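Local coordinates for protein peroxide stress regulator PerR, FUR family (Streptococcus pyogenes, PDB 4LMY) that probably acts as a zinc-containing, DNA-binding transcription factor of the FUR family that regulates the response to peroxide stress, at residues H4-V16 and Y92-C104. Sequence-based numbering, arbitrary orientation.
Sequences HSHQQALDAYENV and YDFMGHQHVNVVC. With ZN (zinc ion), chain E; ZN (zinc ion), chain F.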
ATOM      1  N   HIS B   4     -13.963   1.278 -10.136  1.00 33.05           N
ATOM      2  CA  HIS B   4     -14.374   0.429 -11.249  1.00 34.70           C
ATOM      3  C   HIS B   4     -13.561  -0.860 -11.238  1.00 31.38           C
ATOM      4  O   HIS B   4     -12.658  -1.024 -10.416  1.00 35.33           O
ATOM      5  CB  HIS B   4     -14.141   1.161 -12.570  1.00 37.55           C
ATOM      6  CG  HIS B   4     -12.697   1.420 -12.869  1.00 32.46           C
ATOM      7  ND1 HIS B   4     -12.026   2.529 -12.402  1.00 28.91           N
ATOM      8  CD2 HIS B   4     -11.792   0.709 -13.586  1.00 31.37           C
ATOM      9  CE1 HIS B   4     -10.772   2.493 -12.819  1.00 23.83           C
ATOM     10  NE2 HIS B   4     -10.607   1.400 -13.540  1.00 23.40           N
ATOM     11  N   SER B   5     -13.873  -1.765 -12.160  1.00 32.09           N
ATOM     12  CA  SER B   5     -13.141  -3.021 -12.284  1.00 30.74           C
ATOM     13  C   SER B   5     -12.972  -3.439 -13.741  1.00 36.01           C
ATOM     14  O   SER B   5     -13.825  -3.152 -14.579  1.00 35.07           O
ATOM     15  CB  SER B   5     -13.848  -4.136 -11.510  1.00 31.06           C
ATOM     16  OG  SER B   5     -13.298  -5.402 -11.832  1.00 32.76           O
ATOM     17  N   HIS B   6     -11.868  -4.115 -14.036  1.00 32.06           N
ATOM     18  CA  HIS B   6     -11.652  -4.684 -15.361  1.00 32.61           C
ATOM     19  C   HIS B   6     -11.746  -6.200 -15.274  1.00 31.03           C
ATOM     20  O   HIS B   6     -11.372  -6.914 -16.208  1.00 31.97           O
ATOM     21  CB  HIS B   6     -10.288  -4.275 -15.915  1.00 30.93           C
ATOM     22  CG  HIS B   6     -10.016  -2.806 -15.830  1.00 29.96           C
ATOM     23  ND1 HIS B   6     -10.425  -1.913 -16.797  1.00 30.11           N
ATOM     24  CD2 HIS B   6      -9.369  -2.075 -14.892  1.00 27.31           C
ATOM     25  CE1 HIS B   6     -10.046  -0.694 -16.456  1.00 31.52           C
ATOM     26  NE2 HIS B   6      -9.402  -0.765 -15.304  1.00 29.38           N
ATOM     27  N   GLN B   7     -12.242  -6.675 -14.134  1.00 32.11           N
ATOM     28  CA  GLN B   7     -12.441  -8.098 -13.873  1.00 32.26           C
ATOM     29  C   GLN B   7     -11.146  -8.914 -13.908  1.00 29.35           C
ATOM     30  O   GLN B   7     -11.166 -10.111 -14.191  1.00 31.81           O
ATOM     31  CB  GLN B   7     -13.500  -8.694 -14.811  1.00 42.24           C
ATOM     32  CG  GLN B   7     -14.921  -8.208 -14.538  1.00 42.91           C
ATOM     33  CD  GLN B   7     -15.148  -6.774 -14.975  1.00 39.62           C
ATOM     34  OE1 GLN B   7     -14.848  -6.405 -16.109  1.00 45.62           O
ATOM     35  NE2 GLN B   7     -15.672  -5.954 -14.072  1.00 41.57           N
ATOM     36  N   GLN B   8     -10.031  -8.257 -13.605  1.00 30.03           N
ATOM     37  CA  GLN B   8      -8.747  -8.936 -13.440  1.00 29.06           C
ATOM     38  C   GLN B   8      -7.741  -7.995 -12.793  1.00 26.38           C
ATOM     39  O   GLN B   8      -7.921  -6.777 -12.802  1.00 27.27           O
ATOM     40  CB  GLN B   8      -8.203  -9.444 -14.780  1.00 36.71           C
ATOM     41  CG  GLN B   8      -7.579  -8.371 -15.656  1.00 45.05           C
ATOM     42  CD  GLN B   8      -7.039  -8.926 -16.963  1.00 49.51           C
ATOM     43  OE1 GLN B   8      -7.378  -8.441 -18.041  1.00 45.33           O
ATOM     44  NE2 GLN B   8      -6.192  -9.946 -16.870  1.00 47.00           N
ATOM     45  N   ALA B   9      -6.685  -8.564 -12.225  1.00 24.68           N
ATOM     46  CA  ALA B   9      -5.626  -7.764 -11.627  1.00 22.56           C
ATOM     47  C   ALA B   9      -4.779  -7.129 -12.720  1.00 24.46           C
ATOM     48  O   ALA B   9      -4.461  -7.770 -13.720  1.00 26.17           O
ATOM     49  CB  ALA B   9      -4.763  -8.620 -10.721  1.00 25.91           C
ATOM     50  N   LEU B  10      -4.429  -5.862 -12.520  1.00 24.59           N
ATOM     51  CA  LEU B  10      -3.599  -5.119 -13.460  1.00 25.47           C
ATOM     52  C   LEU B  10      -2.692  -4.181 -12.674  1.00 21.38           C
ATOM     53  O   LEU B  10      -3.168  -3.440 -11.817  1.00 22.35           O
ATOM     54  CB  LEU B  10      -4.476  -4.286 -14.398  1.00 27.43           C
ATOM     55  CG  LEU B  10      -5.524  -4.983 -15.269  1.00 26.80           C
ATOM     56  CD1 LEU B  10      -6.464  -3.957 -15.893  1.00 27.27           C
ATOM     57  CD2 LEU B  10      -4.861  -5.831 -16.344  1.00 28.13           C
ATOM     58  N   ASP B  11      -1.393  -4.198 -12.952  1.00 19.80           N
ATOM     59  CA  ASP B  11      -0.519  -3.207 -12.327  1.00 19.19           C
ATOM     60  C   ASP B  11      -0.744  -1.841 -12.971  1.00 22.91           C
ATOM     61  O   ASP B  11      -1.595  -1.707 -13.852  1.00 24.76           O
ATOM     62  CB  ASP B  11       0.962  -3.623 -12.349  1.00 21.43           C
ATOM     63  CG  ASP B  11       1.518  -3.806 -13.753  1.00 24.80           C
ATOM     64  OD1 ASP B  11       2.614  -4.399 -13.866  1.00 30.56           O
ATOM     65  OD2 ASP B  11       0.885  -3.374 -14.738  1.00 25.91           O
ATOM     66  N   ALA B  12       0.010  -0.835 -12.536  1.00 20.71           N
ATOM     67  CA  ALA B  12      -0.169   0.521 -13.055  1.00 21.59           C
ATOM     68  C   ALA B  12      -0.013   0.581 -14.572  1.00 24.66           C
ATOM     69  O   ALA B  12      -0.836   1.182 -15.259  1.00 21.84           O
ATOM     70  CB  ALA B  12       0.792   1.487 -12.378  1.00 21.56           C
ATOM     71  N   TYR B  13       1.037  -0.057 -15.084  1.00 22.57           N
ATOM     72  CA  TYR B  13       1.329  -0.064 -16.515  1.00 21.72           C
ATOM     73  C   TYR B  13       0.226  -0.735 -17.323  1.00 24.32           C
ATOM     74  O   TYR B  13      -0.321  -0.141 -18.257  1.00 23.57           O
ATOM     75  CB  TYR B  13       2.680  -0.741 -16.775  1.00 26.25           C
ATOM     76  CG  TYR B  13       3.030  -0.917 -18.238  1.00 22.29           C
ATOM     77  CD1 TYR B  13       2.784  -2.118 -18.889  1.00 24.59           C
ATOM     78  CD2 TYR B  13       3.620   0.111 -18.962  1.00 22.91           C
ATOM     79  CE1 TYR B  13       3.103  -2.290 -20.222  1.00 25.46           C
ATOM     80  CE2 TYR B  13       3.945  -0.052 -20.299  1.00 22.80           C
ATOM     81  CZ  TYR B  13       3.686  -1.254 -20.922  1.00 26.57           C
ATOM     82  OH  TYR B  13       4.005  -1.423 -22.251  1.00 27.62           O
ATOM     83  N   GLU B  14      -0.106  -1.968 -16.956  1.00 20.73           N
ATOM     84  CA  GLU B  14      -1.142  -2.716 -17.657  1.00 22.90           C
ATOM     85  C   GLU B  14      -2.510  -2.052 -17.532  1.00 20.77           C
ATOM     86  O   GLU B  14      -3.357  -2.189 -18.417  1.00 24.60           O
ATOM     87  CB  GLU B  14      -1.200  -4.168 -17.171  1.00 21.53           C
ATOM     88  CG  GLU B  14       0.045  -4.987 -17.489  1.00 22.14           C
ATOM     89  CD  GLU B  14       0.285  -5.160 -18.983  1.00 34.26           C
ATOM     90  OE1 GLU B  14      -0.661  -4.973 -19.777  1.00 36.72           O
ATOM     91  OE2 GLU B  14       1.427  -5.494 -19.361  1.00 36.27           O
ATOM     92  N   ASN B  15      -2.732  -1.335 -16.433  1.00 21.50           N
ATOM     93  CA  ASN B  15      -3.987  -0.612 -16.265  1.00 20.36           C
ATOM     94  C   ASN B  15      -4.134   0.512 -17.280  1.00 22.54           C
ATOM     95  O   ASN B  15      -5.195   0.673 -17.882  1.00 23.88           O
ATOM     96  CB  ASN B  15      -4.131  -0.054 -14.850  1.00 21.51           C
ATOM     97  CG  ASN B  15      -5.375   0.795 -14.692  1.00 24.36           C
ATOM     98  OD1 ASN B  15      -5.305   2.023 -14.663  1.00 28.05           O
ATOM     99  ND2 ASN B  15      -6.525   0.142 -14.608  1.00 19.70           N
ATOM    100  N   VAL B  16      -3.069   1.287 -17.462  1.00 22.41           N
ATOM    101  CA  VAL B  16      -3.089   2.381 -18.430  1.00 22.19           C
ATOM    102  C   VAL B  16      -3.431   1.854 -19.819  1.00 23.84           C
ATOM    103  O   VAL B  16      -4.304   2.393 -20.502  1.00 25.60           O
ATOM    104  CB  VAL B  16      -1.744   3.125 -18.483  1.00 23.79           C
ATOM    105  CG1 VAL B  16      -1.761   4.167 -19.591  1.00 25.65           C
ATOM    106  CG2 VAL B  16      -1.457   3.776 -17.149  1.00 22.21           C
ATOM    107  N   TYR B  92       5.401  17.027 -14.487  1.00 34.35           N
ATOM    108  CA  TYR B  92       4.420  15.961 -14.612  1.00 34.60           C
ATOM    109  C   TYR B  92       4.683  14.838 -13.619  1.00 31.91           C
ATOM    110  O   TYR B  92       5.829  14.530 -13.304  1.00 34.78           O
ATOM    111  CB  TYR B  92       4.415  15.419 -16.044  1.00 32.61           C
ATOM    112  CG  TYR B  92       4.076  16.466 -17.080  1.00 30.42           C
ATOM    113  CD1 TYR B  92       2.775  16.626 -17.534  1.00 30.82           C
ATOM    114  CD2 TYR B  92       5.056  17.305 -17.598  1.00 28.67           C
ATOM    115  CE1 TYR B  92       2.458  17.584 -18.478  1.00 33.13           C
ATOM    116  CE2 TYR B  92       4.750  18.269 -18.539  1.00 33.73           C
ATOM    117  CZ  TYR B  92       3.450  18.402 -18.977  1.00 36.47           C
ATOM    118  OH  TYR B  92       3.140  19.359 -19.918  1.00 37.54           O
ATOM    119  N   ASP B  93       3.611  14.230 -13.126  1.00 37.27           N
ATOM    120  CA  ASP B  93       3.727  13.145 -12.162  1.00 40.84           C
ATOM    121  C   ASP B  93       2.702  12.060 -12.446  1.00 29.41           C
ATOM    122  O   ASP B  93       1.511  12.340 -12.573  1.00 35.31           O
ATOM    123  CB  ASP B  93       3.528  13.671 -10.742  1.00 44.63           C
ATOM    124  CG  ASP B  93       3.765  12.607  -9.690  1.00 46.62           C
ATOM    125  OD1 ASP B  93       4.800  11.911  -9.771  1.00 47.68           O
ATOM    126  OD2 ASP B  93       2.916  12.462  -8.786  1.00 56.14           O
ATOM    127  N   PHE B  94       3.167  10.821 -12.541  1.00 39.23           N
ATOM    128  CA  PHE B  94       2.266   9.693 -12.733  1.00 38.27           C
ATOM    129  C   PHE B  94       1.601   9.340 -11.406  1.00 45.24           C
ATOM    130  O   PHE B  94       2.280   9.167 -10.394  1.00 41.62           O
ATOM    131  CB  PHE B  94       3.027   8.484 -13.282  1.00 38.82           C
ATOM    132  CG  PHE B  94       2.135   7.354 -13.712  1.00 39.33           C
ATOM    133  CD1 PHE B  94       1.700   7.257 -15.023  1.00 36.62           C
ATOM    134  CD2 PHE B  94       1.723   6.393 -12.802  1.00 35.91           C
ATOM    135  CE1 PHE B  94       0.876   6.221 -15.420  1.00 35.62           C
ATOM    136  CE2 PHE B  94       0.899   5.358 -13.193  1.00 36.48           C
ATOM    137  CZ  PHE B  94       0.476   5.270 -14.504  1.00 36.88           C
ATOM    138  N   MET B  95       0.274   9.240 -11.408  1.00 39.55           N
ATOM    139  CA  MET B  95      -0.457   8.855 -10.203  1.00 43.05           C
ATOM    140  C   MET B  95      -1.560   7.834 -10.499  1.00 36.65           C
ATOM    141  O   MET B  95      -2.409   7.554  -9.652  1.00 44.32           O
ATOM    142  CB  MET B  95      -1.002  10.091  -9.466  1.00 50.05           C
ATOM    143  CG  MET B  95      -2.385  10.584  -9.892  1.00 55.81           C
ATOM    144  SD  MET B  95      -2.558  10.934 -11.650  1.00 55.16           S
ATOM    145  CE  MET B  95      -3.414  12.506 -11.594  1.00 54.19           C
ATOM    146  N   GLY B  96      -1.517   7.265 -11.702  1.00 37.65           N
ATOM    147  CA  GLY B  96      -2.498   6.284 -12.134  1.00 35.42           C
ATOM    148  C   GLY B  96      -2.663   5.107 -11.189  1.00 29.24           C
ATOM    149  O   GLY B  96      -1.712   4.667 -10.545  1.00 36.18           O
ATOM    150  N   HIS B  97      -3.885   4.595 -11.120  1.00 25.75           N
ATOM    151  CA  HIS B  97      -4.232   3.518 -10.203  1.00 24.50           C
ATOM    152  C   HIS B  97      -3.870   2.140 -10.751  1.00 25.93           C
ATOM    153  O   HIS B  97      -3.393   2.000 -11.877  1.00 25.28           O
ATOM    154  CB  HIS B  97      -5.734   3.550  -9.945  1.00 24.63           C
ATOM    155  CG  HIS B  97      -6.552   3.249 -11.163  1.00 25.02           C
ATOM    156  ND1 HIS B  97      -6.883   4.213 -12.093  1.00 24.99           N
ATOM    157  CD2 HIS B  97      -7.085   2.091 -11.613  1.00 22.61           C
ATOM    158  CE1 HIS B  97      -7.594   3.659 -13.058  1.00 21.32           C
ATOM    159  NE2 HIS B  97      -7.731   2.373 -12.795  1.00 26.82           N
ATOM    160  N   GLN B  98      -4.119   1.118  -9.942  1.00 25.21           N
ATOM    161  CA  GLN B  98      -3.973  -0.259 -10.384  1.00 23.06           C
ATOM    162  C   GLN B  98      -5.126  -1.073  -9.811  1.00 19.91           C
ATOM    163  O   GLN B  98      -5.959  -0.549  -9.069  1.00 22.81           O
ATOM    164  CB  GLN B  98      -2.639  -0.844  -9.918  1.00 23.34           C
ATOM    165  CG  GLN B  98      -2.568  -1.051  -8.421  1.00 24.92           C
ATOM    166  CD  GLN B  98      -1.365  -1.862  -7.997  1.00 31.00           C
ATOM    167  OE1 GLN B  98      -1.001  -1.867  -6.828  1.00 34.56           O
ATOM    168  NE2 GLN B  98      -0.752  -2.565  -8.940  1.00 24.90           N
ATOM    169  N   HIS B  99      -5.163  -2.355 -10.142  1.00 21.07           N
ATOM    170  CA  HIS B  99      -6.202  -3.230  -9.619  1.00 21.84           C
ATOM    171  C   HIS B  99      -5.589  -4.480  -9.011  1.00 21.17           C
ATOM    172  O   HIS B  99      -4.802  -5.173  -9.653  1.00 24.25           O
ATOM    173  CB  HIS B  99      -7.208  -3.579 -10.713  1.00 22.05           C
ATOM    174  CG  HIS B  99      -7.870  -2.378 -11.308  1.00 22.78           C
ATOM    175  ND1 HIS B  99      -9.109  -1.934 -10.906  1.00 25.16           N
ATOM    176  CD2 HIS B  99      -7.443  -1.504 -12.252  1.00 25.24           C
ATOM    177  CE1 HIS B  99      -9.429  -0.848 -11.589  1.00 29.43           C
ATOM    178  NE2 HIS B  99      -8.433  -0.565 -12.409  1.00 22.13           N
ATOM    179  N   VAL B 100      -5.964  -4.749  -7.764  1.00 18.70           N
ATOM    180  CA  VAL B 100      -5.350  -5.796  -6.961  1.00 19.73           C
ATOM    181  C   VAL B 100      -6.379  -6.857  -6.582  1.00 17.78           C
ATOM    182  O   VAL B 100      -7.515  -6.535  -6.244  1.00 18.39           O
ATOM    183  CB  VAL B 100      -4.749  -5.195  -5.668  1.00 19.79           C
ATOM    184  CG1 VAL B 100      -4.090  -6.269  -4.802  1.00 19.99           C
ATOM    185  CG2 VAL B 100      -3.762  -4.086  -6.009  1.00 25.25           C
ATOM    186  N   ASN B 101      -5.980  -8.123  -6.639  1.00 20.58           N
ATOM    187  CA  ASN B 101      -6.868  -9.207  -6.231  1.00 19.74           C
ATOM    188  C   ASN B 101      -6.929  -9.392  -4.720  1.00 21.17           C
ATOM    189  O   ASN B 101      -5.941  -9.188  -4.017  1.00 20.74           O
ATOM    190  CB  ASN B 101      -6.438 -10.526  -6.869  1.00 20.07           C
ATOM    191  CG  ASN B 101      -6.840 -10.626  -8.322  1.00 24.65           C
ATOM    192  OD1 ASN B 101      -7.788  -9.976  -8.762  1.00 27.65           O
ATOM    193  ND2 ASN B 101      -6.132 -11.458  -9.074  1.00 25.09           N
ATOM    194  N   VAL B 102      -8.100  -9.775  -4.227  1.00 19.84           N
ATOM    195  CA  VAL B 102      -8.208 -10.285  -2.869  1.00 19.03           C
ATOM    196  C   VAL B 102      -8.742 -11.712  -2.957  1.00 18.52           C
ATOM    197  O   VAL B 102      -9.772 -11.965  -3.584  1.00 24.15           O
ATOM    198  CB  VAL B 102      -9.074  -9.381  -1.949  1.00 24.38           C
ATOM    199  CG1 VAL B 102     -10.480  -9.205  -2.500  1.00 31.56           C
ATOM    200  CG2 VAL B 102      -9.108  -9.943  -0.537  1.00 21.75           C
ATOM    201  N   VAL B 103      -8.014 -12.649  -2.361  1.00 20.96           N
ATOM    202  CA  VAL B 103      -8.339 -14.063  -2.492  1.00 19.57           C
ATOM    203  C   VAL B 103      -8.860 -14.623  -1.177  1.00 21.96           C
ATOM    204  O   VAL B 103      -8.282 -14.370  -0.122  1.00 19.58           O
ATOM    205  CB  VAL B 103      -7.098 -14.879  -2.923  1.00 22.79           C
ATOM    206  CG1 VAL B 103      -7.467 -16.334  -3.137  1.00 21.74           C
ATOM    207  CG2 VAL B 103      -6.480 -14.283  -4.185  1.00 25.27           C
ATOM    208  N   CYS B 104      -9.954 -15.379  -1.234  1.00 18.65           N
ATOM    209  CA  CYS B 104     -10.508 -15.968  -0.023  1.00 19.20           C
ATOM    210  C   CYS B 104      -9.662 -17.144   0.440  1.00 20.31           C
ATOM    211  O   CYS B 104      -9.435 -18.089  -0.314  1.00 22.56           O
ATOM    212  CB  CYS B 104     -11.961 -16.411  -0.217  1.00 22.30           C
ATOM    213  SG  CYS B 104     -12.713 -17.071   1.305  1.00 22.53           S
TER
HETATM  214 ZN    ZN E 201      -8.564   0.787 -14.067  1.00 27.31          ZN
HETATM  215 ZN    ZN F 202     -14.790 -17.711   0.608  1.00 23.66          ZN
HETATM  216  O   HOH W   1     -11.019  -3.090  -9.203  1.00 24.64           O
HETATM  217  O   HOH W   2      -6.449 -11.533 -12.184  1.00 32.03           O
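His4 and His6 meet His97 and His99 around one zinc ion, probably the regulatory metal site of this FUR-family protein, which here joins the N-terminal segment and helix 12-22 to strand 98-104, the first strand of the presumed dimerisation domain. All four imidazoles bind the metal through NE2, at 2.1 Å for His99; His19 and the side-chain amide of Asn15 complete the site. Asn15 is modelled with ND2 2.2 Å from the zinc, but a carbonyl oxygen is the chemically expected ligand, so the amide is probably turned over. The rings crowd together because they share the ion: the edge of His6 points at the face of His99 in an offset edge-to-face pair, planes at 87°, and the edge of His99 addresses the face of His4 likewise. A chi1 of 66° turns the His4 ring in toward the zinc, while ND1 is held by Asp2 O.

Backbone bonds secure the approach to the helix: Leu10 and His99 form a single antiparallel hydrogen-bonded bridge, with His99 N giving a nearly straight bond to Leu10 O (2.8 Å). Asp11 then caps helix 12-22 by accepting from Glu14 N through OD2.

Apolar contact lies beyond the metal, where Val16 CG2 touches the edge of the Phe94 ring at CZ (3.6 Å).

A water completes the join. His99 ND1 donates to it in the ring plane (2.8 Å), leaving NE2 for zinc, and that water in turn donates to His4 O at 2.9 Å.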